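Long-range contacts in collectin placenta 1 (Mus musculus, PDB 2OX9), which binds glycans such as the leukocyte cell-surface glycan Lewis(x) through a calcium-dependent C-type lectin carbohydrate-recognition domain: residues K15-S20 / Q49-K54; S38-I43 / N124-E129; H62-T67 / D105-I110. All coordinates share one frame; numbering follows the deposited sequence.

Contact 1 of 3, residues K15-S20 / Q49-K54; sequences KCYYFS and QQWIKK
Trp51 CG is anti to the backbone N (chi1 -175°), and the indole continues from there to the Tyr17 and Phe19 rings of the strand. In both Tyr17 and Phe19, CG is anti to the carbonyl carbon, beside the backbone N (chi1 -55° for Tyr17). The indole reaches them with the far corner of its six-membered ring. Trp51 CZ3 lies over one face of the Tyr17 ring, displaced toward the rim, and comes to 3.4 Å from Tyr17 CD1. The same CZ3 meets the Phe19 ring at its edge, near the ring plane, where it is 3.6 Å from Phe19 CZ. One carbon therefore touches two aromatic rings in different ways. The neighbouring Trp51 CH2 adds to both contacts. The rings meet obliquely. The Tyr17 ring is tilted by 52° from the six-membered ring of Trp51, with the two centroids 4.9 Å apart. Together the three residues form an aromatic cluster.

Ile52, one residue further along the helix, fills in beside the rings more loosely. Its CG2 is 4.2 Å from Phe19 CE2, and its CD1 is 4.5 Å from Tyr17 CE2. Contact between the two segments is apolar packing of side chains. The hydroxyl of Tyr17 is hydrogen-bonded to Glu48, a calcium ligand at the preceding turn of the helix, so this ring links the cluster to a metal site.

The axes of segments 15-19 and 49-54 are 11.0 Å apart at closest approach, as expected for a helix laid on a sheet. Strand 15-19 lies between strands 10-12 and 125-131. Phe12 of strand 10-12 stacks on Trp51, and Ile127 of strand 125-131 touches both Phe19 and Ile52, so helix 46-54 packs against all three strands.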
loop_
_atom_site.group_PDB
_atom_site.type_symbol
_atom_site.label_atom_id
_atom_site.label_comp_id
_atom_site.label_asym_id
_atom_site.label_seq_id
_atom_site.Cartn_x
_atom_site.Cartn_y
_atom_site.Cartn_z
ATOM N N LYS A 15 8.702 2.480 -14.023
ATOM C CA LYS A 15 8.609 2.900 -12.636
ATOM C C LYS A 15 9.636 2.175 -11.791
ATOM O O LYS A 15 10.202 1.159 -12.217
ATOM C CB LYS A 15 7.210 2.611 -12.089
ATOM C CG LYS A 15 6.101 3.372 -12.788
ATOM C CD LYS A 15 6.418 4.851 -12.872
ATOM C CE LYS A 15 5.176 5.673 -12.617
ATOM N NZ LYS A 15 4.615 5.399 -11.263
ATOM N N CYS A 16 9.887 2.719 -10.602
ATOM C CA CYS A 16 10.832 2.136 -9.659
ATOM C C CYS A 16 10.120 1.935 -8.336
ATOM O O CYS A 16 9.402 2.821 -7.868
ATOM C CB CYS A 16 12.029 3.056 -9.443
ATOM S SG CYS A 16 12.996 3.342 -10.951
ATOM N N TYR A 17 10.343 0.775 -7.727
ATOM C CA TYR A 17 9.695 0.450 -6.470
ATOM C C TYR A 17 10.693 0.080 -5.399
ATOM O O TYR A 17 11.744 -0.504 -5.685
ATOM C CB TYR A 17 8.735 -0.726 -6.653
ATOM C CG TYR A 17 7.708 -0.528 -7.744
ATOM C CD1 TYR A 17 8.072 -0.581 -9.086
ATOM C CD2 TYR A 17 6.371 -0.291 -7.432
ATOM C CE1 TYR A 17 7.129 -0.406 -10.095
ATOM C CE2 TYR A 17 5.418 -0.115 -8.431
ATOM C CZ TYR A 17 5.807 -0.175 -9.762
ATOM O OH TYR A 17 4.869 -0.015 -10.754
ATOM N N TYR A 18 10.340 0.420 -4.166
ATOM C CA TYR A 18 11.164 0.119 -3.012
ATOM C C TYR A 18 10.343 -0.735 -2.049
ATOM O O TYR A 18 9.325 -0.284 -1.514
ATOM C CB TYR A 18 11.604 1.414 -2.319
ATOM C CG TYR A 18 12.385 1.174 -1.044
ATOM C CD1 TYR A 18 13.629 0.544 -1.078
ATOM C CD2 TYR A 18 11.870 1.549 0.199
ATOM C CE1 TYR A 18 14.340 0.291 0.091
ATOM C CE2 TYR A 18 12.577 1.300 1.379
ATOM C CZ TYR A 18 13.810 0.671 1.316
ATOM O OH TYR A 18 14.523 0.418 2.473
ATOM N N PHE A 19 10.778 -1.973 -1.844
ATOM C CA PHE A 19 10.095 -2.877 -0.930
ATOM C C PHE A 19 10.862 -2.785 0.386
ATOM O O PHE A 19 11.921 -3.385 0.559
ATOM C CB PHE A 19 10.099 -4.290 -1.511
ATOM C CG PHE A 19 9.375 -4.392 -2.818
ATOM C CD1 PHE A 19 10.040 -4.155 -4.020
ATOM C CD2 PHE A 19 8.021 -4.689 -2.849
ATOM C CE1 PHE A 19 9.366 -4.210 -5.235
ATOM C CE2 PHE A 19 7.331 -4.751 -4.056
ATOM C CZ PHE A 19 8.010 -4.508 -5.258
ATOM N N SER A 20 10.313 -1.990 1.299
ATOM C CA SER A 20 10.932 -1.698 2.582
ATOM C C SER A 20 11.348 -2.830 3.505
ATOM O O SER A 20 10.760 -3.908 3.526
ATOM C CB SER A 20 10.029 -0.765 3.386
ATOM O OG SER A 20 9.104 -1.512 4.154
ATOM N N GLN A 49 0.060 -5.643 -9.983
ATOM C CA GLN A 49 -0.273 -6.376 -8.762
ATOM C C GLN A 49 0.498 -7.687 -8.672
ATOM O O GLN A 49 1.018 -8.040 -7.615
ATOM C CB GLN A 49 -1.780 -6.683 -8.721
ATOM C CG GLN A 49 -2.197 -7.649 -7.623
ATOM C CD GLN A 49 -1.911 -7.121 -6.235
ATOM O OE1 GLN A 49 -2.226 -5.972 -5.912
ATOM N NE2 GLN A 49 -1.325 -7.963 -5.395
ATOM N N GLN A 50 0.540 -8.413 -9.783
ATOM C CA GLN A 50 1.234 -9.689 -9.847
ATOM C C GLN A 50 2.732 -9.522 -9.622
ATOM O O GLN A 50 3.350 -10.311 -8.900
ATOM C CB GLN A 50 1.005 -10.349 -11.203
ATOM C CG GLN A 50 0.137 -11.604 -11.164
ATOM C CD GLN A 50 0.668 -12.667 -10.209
ATOM O OE1 GLN A 50 1.831 -13.073 -10.289
ATOM N NE2 GLN A 50 -0.187 -13.124 -9.299
ATOM N N TRP A 51 3.311 -8.511 -10.259
ATOM C CA TRP A 51 4.742 -8.239 -10.131
ATOM C C TRP A 51 5.045 -7.872 -8.677
ATOM O O TRP A 51 6.068 -8.277 -8.123
ATOM C CB TRP A 51 5.136 -7.079 -11.047
ATOM C CG TRP A 51 6.603 -6.795 -11.072
ATOM C CD1 TRP A 51 7.558 -7.461 -11.780
ATOM C CD2 TRP A 51 7.286 -5.787 -10.326
ATOM N NE1 TRP A 51 8.800 -6.930 -11.524
ATOM C CE2 TRP A 51 8.663 -5.903 -10.628
ATOM C CE3 TRP A 51 6.870 -4.799 -9.425
ATOM C CZ2 TRP A 51 9.625 -5.069 -10.061
ATOM C CZ3 TRP A 51 7.834 -3.966 -8.857
ATOM C CH2 TRP A 51 9.191 -4.107 -9.177
ATOM N N ILE A 52 4.153 -7.101 -8.059
ATOM C CA ILE A 52 4.353 -6.706 -6.672
ATOM C C ILE A 52 4.238 -7.914 -5.752
ATOM O O ILE A 52 5.011 -8.054 -4.796
ATOM C CB ILE A 52 3.329 -5.629 -6.242
ATOM C CG1 ILE A 52 3.728 -4.280 -6.838
ATOM C CG2 ILE A 52 3.266 -5.525 -4.716
ATOM C CD1 ILE A 52 2.735 -3.160 -6.539
ATOM N N LYS A 53 3.281 -8.791 -6.061
ATOM C CA LYS A 53 3.043 -9.991 -5.271
ATOM C C LYS A 53 4.301 -10.848 -5.108
ATOM O O LYS A 53 4.602 -11.331 -4.017
ATOM C CB LYS A 53 1.939 -10.835 -5.922
ATOM C CG LYS A 53 1.678 -12.156 -5.220
ATOM C CD LYS A 53 0.904 -13.106 -6.106
ATOM C CE LYS A 53 0.849 -14.494 -5.496
ATOM N NZ LYS A 53 0.036 -15.414 -6.326
ATOM N N LYS A 54 5.048 -11.030 -6.185
ATOM C CA LYS A 54 6.240 -11.864 -6.106
ATOM C C LYS A 54 7.402 -11.253 -5.325
ATOM O O LYS A 54 8.336 -11.962 -4.936
ATOM C CB LYS A 54 6.667 -12.275 -7.513
ATOM C CG LYS A 54 5.736 -13.335 -8.107
ATOM C CD LYS A 54 5.736 -13.290 -9.613
ATOM C CE LYS A 54 4.718 -14.251 -10.199
ATOM N NZ LYS A 54 4.484 -13.962 -11.649
#

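Contact 2 of 3, residues S38-I43 / N124-E129; sequences SHLVFI and NNFICE. With CA (calcium ion), chain L.
His39 and Glu129 form an antiparallel hydrogen-bonded pair, each N donating to the other's O, and their side chains lie side by side. The Glu129 chain is extended, with CG anti to the backbone N (chi1 172°) and CD anti to CA (chi2 -180°). The carboxylate runs beside the imidazole, with His39 CE1 3.3 Å from Glu129 OE1, on to a calcium ion gripped by both oxygens, OE1 at 2.7 Å and OE2 at 2.5 Å. OE1 also accepts a nearly straight hydrogen bond from Phe42 N at 3.1 Å, and Phe42 O binds the same ion. Lys15 NZ is hydrogen-bonded to OE2, probably offsetting part of the charge.

His39 CG sits between the backbone N and the carbonyl carbon (chi1 61°). Its ring lies between Glu129 O on one face and Phe42 CE1 on the other. His39 ND1 donates to Leu40 O at 2.7 Å, from above the carbonyl plane, fixing the ring's rotation. ND1 also stands over the Phe42 ring centre.

Val41 and Ile127 run alongside each other, with Val41 CB 3.8 Å from Ile127 CG2. Val41 N is hydrogen-bonded to Ile127 O at 2.7 Å.

Cys128 CB packs on Ser38 OG, itself hydrogen-bonded to Cys33 O; Cys128 is disulfide-bonded to Cys33. Asn44 and Glu48 complete the protein ligands of the calcium, consistent with the auxiliary site of some C-type lectin domains.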
loop_
_atom_site.group_PDB
_atom_site.type_symbol
_atom_site.label_atom_id
_atom_site.label_comp_id
_atom_site.label_asym_id
_atom_site.label_seq_id
_atom_site.Cartn_x
_atom_site.Cartn_y
_atom_site.Cartn_z
ATOM N N SER A 38 8.926 9.930 -3.642
ATOM C CA SER A 38 8.066 8.847 -4.102
ATOM C C SER A 38 6.796 8.845 -3.261
ATOM O O SER A 38 6.651 9.661 -2.350
ATOM C CB SER A 38 8.790 7.499 -3.962
ATOM O OG SER A 38 9.088 7.193 -2.609
ATOM N N HIS A 39 5.884 7.926 -3.560
ATOM C CA HIS A 39 4.646 7.818 -2.801
ATOM C C HIS A 39 4.358 6.356 -2.473
ATOM O O HIS A 39 4.869 5.454 -3.140
ATOM C CB HIS A 39 3.474 8.399 -3.602
ATOM C CG HIS A 39 3.224 7.701 -4.901
ATOM N ND1 HIS A 39 2.536 6.507 -4.987
ATOM C CD2 HIS A 39 3.601 8.010 -6.164
ATOM C CE1 HIS A 39 2.505 6.111 -6.246
ATOM N NE2 HIS A 39 3.143 7.005 -6.980
ATOM N N LEU A 40 3.578 6.117 -1.423
ATOM C CA LEU A 40 3.213 4.736 -1.095
ATOM C C LEU A 40 2.580 4.222 -2.385
ATOM O O LEU A 40 1.768 4.905 -3.001
ATOM C CB LEU A 40 2.218 4.703 0.060
ATOM C CG LEU A 40 2.844 4.860 1.456
ATOM C CD1 LEU A 40 1.753 5.082 2.493
ATOM C CD2 LEU A 40 3.649 3.606 1.795
ATOM N N VAL A 41 2.966 3.020 -2.792
ATOM C CA VAL A 41 2.503 2.422 -4.040
ATOM C C VAL A 41 1.008 2.469 -4.406
ATOM O O VAL A 41 0.121 2.199 -3.579
ATOM C CB VAL A 41 2.986 0.931 -4.132
ATOM C CG1 VAL A 41 2.080 0.026 -3.282
ATOM C CG2 VAL A 41 3.004 0.482 -5.580
ATOM N N PHE A 42 0.748 2.833 -5.657
ATOM C CA PHE A 42 -0.609 2.858 -6.210
ATOM C C PHE A 42 -0.638 1.663 -7.160
ATOM O O PHE A 42 0.122 1.611 -8.123
ATOM C CB PHE A 42 -0.872 4.133 -7.027
ATOM C CG PHE A 42 -0.798 5.409 -6.229
ATOM C CD1 PHE A 42 -0.789 6.642 -6.883
ATOM C CD2 PHE A 42 -0.727 5.389 -4.840
ATOM C CE1 PHE A 42 -0.707 7.826 -6.171
ATOM C CE2 PHE A 42 -0.646 6.577 -4.116
ATOM C CZ PHE A 42 -0.635 7.800 -4.789
ATOM N N ILE A 43 -1.511 0.702 -6.895
ATOM C CA ILE A 43 -1.589 -0.487 -7.743
ATOM C C ILE A 43 -2.760 -0.301 -8.706
ATOM O O ILE A 43 -3.917 -0.434 -8.313
ATOM C CB ILE A 43 -1.781 -1.743 -6.874
ATOM C CG1 ILE A 43 -0.658 -1.808 -5.827
ATOM C CG2 ILE A 43 -1.768 -3.001 -7.747
ATOM C CD1 ILE A 43 -0.784 -2.965 -4.852
ATOM N N ASN A 124 3.649 -1.994 9.818
ATOM C CA ASN A 124 3.810 -2.835 8.624
ATOM C C ASN A 124 5.005 -2.398 7.778
ATOM O O ASN A 124 5.537 -1.312 7.969
ATOM C CB ASN A 124 2.577 -2.715 7.722
ATOM C CG ASN A 124 1.410 -3.538 8.205
ATOM O OD1 ASN A 124 0.252 -3.212 7.933
ATOM N ND2 ASN A 124 1.703 -4.623 8.901
ATOM N N ASN A 125 5.426 -3.255 6.849
ATOM C CA ASN A 125 6.489 -2.880 5.924
ATOM C C ASN A 125 5.702 -2.057 4.909
ATOM O O ASN A 125 4.495 -1.847 5.085
ATOM C CB ASN A 125 7.104 -4.105 5.235
ATOM C CG ASN A 125 8.102 -4.823 6.112
ATOM O OD1 ASN A 125 7.748 -5.363 7.152
ATOM N ND2 ASN A 125 9.364 -4.825 5.699
ATOM N N PHE A 126 6.354 -1.584 3.854
ATOM C CA PHE A 126 5.639 -0.784 2.879
ATOM C C PHE A 126 6.310 -0.782 1.513
ATOM O O PHE A 126 7.395 -1.342 1.335
ATOM C CB PHE A 126 5.489 0.658 3.403
ATOM C CG PHE A 126 6.791 1.320 3.758
ATOM C CD1 PHE A 126 7.520 2.022 2.804
ATOM C CD2 PHE A 126 7.285 1.256 5.062
ATOM C CE1 PHE A 126 8.724 2.656 3.146
ATOM C CE2 PHE A 126 8.478 1.882 5.411
ATOM C CZ PHE A 126 9.199 2.586 4.450
ATOM N N ILE A 127 5.655 -0.151 0.547
ATOM C CA ILE A 127 6.196 -0.097 -0.805
ATOM C C ILE A 127 6.105 1.318 -1.362
ATOM O O ILE A 127 5.028 1.906 -1.373
ATOM C CB ILE A 127 5.403 -1.017 -1.764
ATOM C CG1 ILE A 127 5.331 -2.439 -1.201
ATOM C CG2 ILE A 127 6.073 -1.023 -3.141
ATOM C CD1 ILE A 127 4.376 -3.322 -1.957
ATOM N N CYS A 128 7.230 1.854 -1.826
ATOM C CA CYS A 128 7.254 3.182 -2.424
ATOM C C CYS A 128 7.316 3.039 -3.935
ATOM O O CYS A 128 7.866 2.064 -4.460
ATOM C CB CYS A 128 8.472 3.994 -1.987
ATOM S SG CYS A 128 8.682 4.330 -0.214
ATOM N N GLU A 129 6.767 4.026 -4.636
ATOM C CA GLU A 129 6.764 4.005 -6.084
ATOM C C GLU A 129 7.118 5.382 -6.647
ATOM O O GLU A 129 6.715 6.418 -6.112
ATOM C CB GLU A 129 5.386 3.570 -6.601
ATOM C CG GLU A 129 5.227 3.701 -8.107
ATOM C CD GLU A 129 3.856 3.277 -8.616
ATOM O OE1 GLU A 129 2.874 3.278 -7.838
ATOM O OE2 GLU A 129 3.757 2.955 -9.810
HETATM CA CA CA L . 1.374 2.314 -9.908
HETATM O O HOH W 1 1.798 2.702 -12.071
HETATM O O HOH W 2 0.777 4.610 -9.916
#

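Contact 3 of 3, residues H62-T67 / D105-I110; sequences HWIGLT and DCAGLI. With CA (calcium ion), chain I; CA (calcium ion), chain K.
Ala107 and Ile64 meet at the apolar centre, with Leu109 and Leu66 beside them. Ala107 CB is 3.8 Å from Leu66 CB and also touches the Ile64 side chain. Ile64 has CG2 anti to the carbonyl carbon, which turns this methyl toward Leu109. There Ile64 CG2 comes to 3.6 Å from Leu109 CG, and the two side chains cross at about a right angle.

On the face shared with Cys106, Trp63 lays its six-membered ring beside that residue, with Trp63 CZ3 3.5 Å from Cys106 CB. The sulfur lies obliquely above the ring. Ala107 O approaches the edge of the indole at CE3. Gly108 faces Trp63 in a non-hydrogen-bonded pair.

The backbone joins the strands in antiparallel fashion. His62 and Leu109 exchange two hydrogen bonds, and Ile64 N gives a nearly straight hydrogen bond of 3.1 Å to Ala107 O. Ala107 N is then hydrogen-bonded to Leu66 O at 2.9 Å. Between Trp63 and Thr67 the register shifts by two residues in a beta bulge. Gly65 is at the centre of an inverse gamma turn there, and the chain turns a corner.

At the polar edge, Asp105 turns its carboxylate away from the other segment. Its OD1 bridges two calcium ions, at 2.4 Å and 2.5 Å, and OD2 binds the second of them at 2.3 Å. Asp68, Glu72, Asn95 and Glu104 complete the protein ligands of the first ion; Glu72 and Pro102 those of the second.

Strand 62-64 runs between strands 106-109 and 125-131, parallel to the latter. Strand 115-118 flanks 106-109 beyond. Phe26 and Ala29 of helix 26-35 pack on Trp63, while Trp115 touches Leu66 and Leu109.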
loop_
_atom_site.group_PDB
_atom_site.type_symbol
_atom_site.label_atom_id
_atom_site.label_comp_id
_atom_site.label_asym_id
_atom_site.label_seq_id
_atom_site.Cartn_x
_atom_site.Cartn_y
_atom_site.Cartn_z
ATOM N N HIS A 62 2.433 -5.282 3.718
ATOM C CA HIS A 62 2.985 -4.080 3.097
ATOM C C HIS A 62 1.954 -2.998 2.836
ATOM O O HIS A 62 1.001 -3.210 2.094
ATOM C CB HIS A 62 3.652 -4.417 1.761
ATOM C CG HIS A 62 4.952 -5.142 1.891
ATOM N ND1 HIS A 62 5.027 -6.499 2.122
ATOM C CD2 HIS A 62 6.230 -4.697 1.833
ATOM C CE1 HIS A 62 6.296 -6.858 2.202
ATOM N NE2 HIS A 62 7.046 -5.783 2.032
ATOM N N TRP A 63 2.163 -1.832 3.435
ATOM C CA TRP A 63 1.259 -0.699 3.235
ATOM C C TRP A 63 1.261 -0.286 1.754
ATOM O O TRP A 63 2.311 -0.314 1.104
ATOM C CB TRP A 63 1.746 0.514 4.029
ATOM C CG TRP A 63 1.577 0.472 5.513
ATOM C CD1 TRP A 63 2.536 0.755 6.447
ATOM C CD2 TRP A 63 0.352 0.276 6.243
ATOM N NE1 TRP A 63 1.983 0.758 7.709
ATOM C CE2 TRP A 63 0.648 0.468 7.614
ATOM C CE3 TRP A 63 -0.962 -0.034 5.871
ATOM C CZ2 TRP A 63 -0.328 0.359 8.619
ATOM C CZ3 TRP A 63 -1.936 -0.140 6.868
ATOM C CH2 TRP A 63 -1.609 0.055 8.227
ATOM N N ILE A 64 0.096 0.085 1.223
ATOM C CA ILE A 64 0.006 0.602 -0.144
ATOM C C ILE A 64 -0.693 1.966 0.018
ATOM O O ILE A 64 -1.305 2.218 1.048
ATOM C CB ILE A 64 -0.790 -0.324 -1.115
ATOM C CG1 ILE A 64 -2.231 -0.500 -0.646
ATOM C CG2 ILE A 64 -0.075 -1.682 -1.241
ATOM C CD1 ILE A 64 -3.099 -1.237 -1.659
ATOM N N GLY A 65 -0.592 2.840 -0.979
ATOM C CA GLY A 65 -1.169 4.177 -0.850
ATOM C C GLY A 65 -2.673 4.320 -1.007
ATOM O O GLY A 65 -3.134 5.157 -1.792
ATOM N N LEU A 66 -3.427 3.540 -0.234
ATOM C CA LEU A 66 -4.886 3.534 -0.301
ATOM C C LEU A 66 -5.532 3.673 1.076
ATOM O O LEU A 66 -5.186 2.932 1.997
ATOM C CB LEU A 66 -5.350 2.214 -0.915
ATOM C CG LEU A 66 -6.820 2.120 -1.289
ATOM C CD1 LEU A 66 -7.029 2.986 -2.521
ATOM C CD2 LEU A 66 -7.223 0.680 -1.589
ATOM N N THR A 67 -6.485 4.595 1.213
ATOM C CA THR A 67 -7.169 4.790 2.495
ATOM C C THR A 67 -8.612 5.241 2.291
ATOM O O THR A 67 -9.006 5.644 1.185
ATOM C CB THR A 67 -6.500 5.882 3.372
ATOM O OG1 THR A 67 -6.778 7.172 2.820
ATOM C CG2 THR A 67 -4.997 5.691 3.443
ATOM N N ASP A 105 -8.792 2.140 8.251
ATOM C CA ASP A 105 -8.864 3.043 7.114
ATOM C C ASP A 105 -7.606 3.097 6.254
ATOM O O ASP A 105 -7.453 3.999 5.425
ATOM C CB ASP A 105 -9.190 4.454 7.615
ATOM C CG ASP A 105 -10.467 4.505 8.445
ATOM O OD1 ASP A 105 -11.202 3.489 8.491
ATOM O OD2 ASP A 105 -10.734 5.572 9.046
ATOM N N CYS A 106 -6.716 2.131 6.448
ATOM C CA CYS A 106 -5.460 2.074 5.708
ATOM C C CYS A 106 -5.318 0.692 5.068
ATOM O O CYS A 106 -5.584 -0.313 5.711
ATOM C CB CYS A 106 -4.302 2.381 6.670
ATOM S SG CYS A 106 -4.217 4.162 7.091
ATOM N N ALA A 107 -4.911 0.646 3.800
ATOM C CA ALA A 107 -4.792 -0.624 3.095
ATOM C C ALA A 107 -3.376 -1.166 3.009
ATOM O O ALA A 107 -2.408 -0.403 2.963
ATOM C CB ALA A 107 -5.373 -0.495 1.688
ATOM N N GLY A 108 -3.284 -2.497 2.954
ATOM C CA GLY A 108 -2.007 -3.176 2.855
ATOM C C GLY A 108 -2.131 -4.559 2.241
ATOM O O GLY A 108 -3.219 -5.146 2.200
ATOM N N LEU A 109 -1.003 -5.075 1.755
ATOM C CA LEU A 109 -0.947 -6.388 1.123
ATOM C C LEU A 109 -0.680 -7.496 2.146
ATOM O O LEU A 109 0.254 -7.401 2.950
ATOM C CB LEU A 109 0.169 -6.402 0.060
ATOM C CG LEU A 109 0.141 -5.274 -0.985
ATOM C CD1 LEU A 109 1.309 -5.384 -1.940
ATOM C CD2 LEU A 109 -1.150 -5.346 -1.750
ATOM N N ILE A 110 -1.504 -8.540 2.124
ATOM C CA ILE A 110 -1.316 -9.663 3.035
ATOM C C ILE A 110 -0.984 -10.928 2.233
ATOM O O ILE A 110 -0.361 -10.840 1.175
ATOM C CB ILE A 110 -2.565 -9.892 3.920
ATOM C CG1 ILE A 110 -3.820 -9.951 3.052
ATOM C CG2 ILE A 110 -2.668 -8.777 4.962
ATOM C CD1 ILE A 110 -5.075 -10.271 3.834
HETATM CA CA CA I . -12.438 2.128 6.931
HETATM CA CA CA K . -12.944 4.965 9.407
HETATM O O HOH W 3 2.772 -8.574 2.024
HETATM O O HOH W 4 -12.822 -0.423 6.371
HETATM O O HOH W 5 -15.179 4.582 10.488
HETATM O O HOH W 6 -13.348 6.398 7.898
#

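Overall arrangement
Contacts 2 and 3 are buried near the middle of the domain, while contact 1 is only partly buried and lies further out. All three reach the same curled sheet. Strand 125-131 of contact 2 stands between strand 15-19 of contact 1 and strand 62-64 of contact 3. Contact 1 joins a helix to that sheet by aromatic packing. Contacts 2 and 3 join strands by backbone hydrogen bonds, and each ends at calcium. The ion of contact 2 lies beside the helix of contact 1; the pair of contact 3 lies toward the glycan site. A probable hydrogen bond from Gly65 N to Val41 O ties contacts 2 and 3 together.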